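Local coordinates for protein ubiquitin-conjugating enzyme E2, putative (Plasmodium falciparum, PDB 2Q0V) that probably takes part in ubiquitin conjugation, as a parasite protein with the fold of the E2 and E2-variant (UBE2V-like) family, at residues Arg107-Lys110 with Asn111-His114. Residues are numbered along the deposited sequence; the frame is centred on the assembly and turned at random.
Sequences RVIK and NNLH
The side chains of I109 and N112 run alongside each other in the same direction, brought together by a single turn of 3-10 helix just ahead of helix 114-117. The backbone N of N112 donates to I109 O at 2.9 Å, reaching it from well above the carbonyl plane. One residue on, L113 N and K110 O repeat the pattern, but at 3.4 Å that bond is weak.

From its CB outward, the N112 side chain follows I109. CB sits 3.6 Å from I109 O, beyond the oxygen end of the carbonyl that accepts the backbone bond. CG lies anti to its own carbonyl carbon (chi1 -62°), a setting that lays the amide along the isoleucine: CG comes 3.9 Å from I109 CG2, and OD1 is 4.0 Å from that same methyl. On the other branch, ND2 passes 4.0 Å from I109 CD1. These are van der Waals contacts; the polar business of ND2 is a hydrogen bond to S100 O, which ties the turn to the neighbouring loop. I109 adds backbone hydrogen bonding with C101 in that loop.

Flanking the turn, V108 from before it and L113 from after it meet methyl to methyl, CG1 to CD2 at 4.0 Å, the two side chains crossing at a slant. L113, at the N-cap position, is buried and also packs on L132 of helix 125-135, while V108 touches L116 and is backbone-bonded to V91.

Chemically, then, the 3-10 turn brings together two kinds of contact: I109 against the N112 amide, whose ND2 is bonded to the main-chain oxygen of S100, and V108 against L113, where apolar contacts join the loop to the helices.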
loop_
_atom_site.group_PDB
_atom_site.type_symbol
_atom_site.label_atom_id
_atom_site.label_comp_id
_atom_site.label_asym_id
_atom_site.label_seq_id
_atom_site.Cartn_x
_atom_site.Cartn_y
_atom_site.Cartn_z
ATOM N N ARG A 107 11.720 -0.674 -1.399
ATOM C CA ARG A 107 10.944 0.262 -0.630
ATOM C C ARG A 107 10.531 1.480 -1.425
ATOM O O ARG A 107 11.231 1.890 -2.360
ATOM C CB ARG A 107 11.378 0.434 0.846
ATOM C CG ARG A 107 12.325 1.497 1.295
ATOM C CD ARG A 107 12.128 1.634 2.847
ATOM N NE ARG A 107 13.361 1.753 3.668
ATOM C CZ ARG A 107 14.162 0.742 4.064
ATOM N NH1 ARG A 107 15.234 1.005 4.814
ATOM N NH2 ARG A 107 13.930 -0.528 3.708
ATOM N N VAL A 108 9.323 1.961 -1.142
ATOM C CA VAL A 108 8.770 3.048 -1.921
ATOM C C VAL A 108 9.511 4.345 -1.606
ATOM O O VAL A 108 9.748 4.686 -0.440
ATOM C CB VAL A 108 7.209 3.142 -1.789
ATOM C CG1 VAL A 108 6.649 4.360 -2.534
ATOM C CG2 VAL A 108 6.566 1.836 -2.324
ATOM N N ILE A 109 9.951 5.006 -2.671
ATOM C CA ILE A 109 10.632 6.276 -2.580
ATOM C C ILE A 109 9.547 7.345 -2.471
ATOM O O ILE A 109 8.877 7.669 -3.444
ATOM C CB ILE A 109 11.558 6.515 -3.802
ATOM C CG1 ILE A 109 12.463 5.305 -4.040
ATOM C CG2 ILE A 109 12.386 7.754 -3.599
ATOM C CD1 ILE A 109 13.057 5.243 -5.462
ATOM N N LYS A 110 9.380 7.850 -1.254
ATOM C CA LYS A 110 8.344 8.798 -0.881
ATOM C C LYS A 110 8.218 9.969 -1.867
ATOM O O LYS A 110 7.117 10.323 -2.265
ATOM C CB LYS A 110 8.605 9.267 0.559
ATOM C CG LYS A 110 7.900 10.551 0.992
ATOM C CD LYS A 110 8.509 11.162 2.268
ATOM C CE LYS A 110 8.133 10.321 3.510
ATOM N NZ LYS A 110 8.472 10.999 4.821
ATOM N N ASN A 111 9.345 10.522 -2.301
ATOM C CA ASN A 111 9.341 11.702 -3.159
ATOM C C ASN A 111 9.006 11.438 -4.623
ATOM O O ASN A 111 8.770 12.380 -5.399
ATOM C CB ASN A 111 10.661 12.469 -3.029
ATOM C CG ASN A 111 10.797 13.170 -1.684
ATOM O OD1 ASN A 111 9.818 13.706 -1.144
ATOM N ND2 ASN A 111 12.017 13.173 -1.131
ATOM N N ASN A 112 8.964 10.158 -4.988
ATOM C CA ASN A 112 8.539 9.734 -6.321
ATOM C C ASN A 112 7.083 9.251 -6.442
ATOM O O ASN A 112 6.699 8.718 -7.470
ATOM C CB ASN A 112 9.481 8.648 -6.836
ATOM C CG ASN A 112 10.885 9.123 -6.974
ATOM O OD1 ASN A 112 11.247 10.197 -6.487
ATOM N ND2 ASN A 112 11.697 8.338 -7.640
ATOM N N LEU A 113 6.295 9.416 -5.387
ATOM C CA LEU A 113 4.884 9.048 -5.383
ATOM C C LEU A 113 4.136 10.223 -4.722
ATOM O O LEU A 113 4.436 10.569 -3.566
ATOM C CB LEU A 113 4.673 7.716 -4.636
ATOM C CG LEU A 113 3.358 6.942 -4.848
ATOM C CD1 LEU A 113 3.240 6.377 -6.274
ATOM C CD2 LEU A 113 3.126 5.839 -3.824
ATOM N N HIS A 114 3.202 10.842 -5.456
ATOM C CA HIS A 114 2.472 12.033 -4.988
ATOM C C HIS A 114 1.882 11.857 -3.621
ATOM O O HIS A 114 2.149 12.650 -2.742
ATOM C CB HIS A 114 1.340 12.486 -5.939
ATOM C CG HIS A 114 0.444 13.552 -5.335
ATOM N ND1 HIS A 114 0.673 14.908 -5.495
ATOM C CD2 HIS A 114 -0.639 13.454 -4.518
ATOM C CE1 HIS A 114 -0.244 15.591 -4.829
ATOM N NE2 HIS A 114 -1.050 14.735 -4.224
#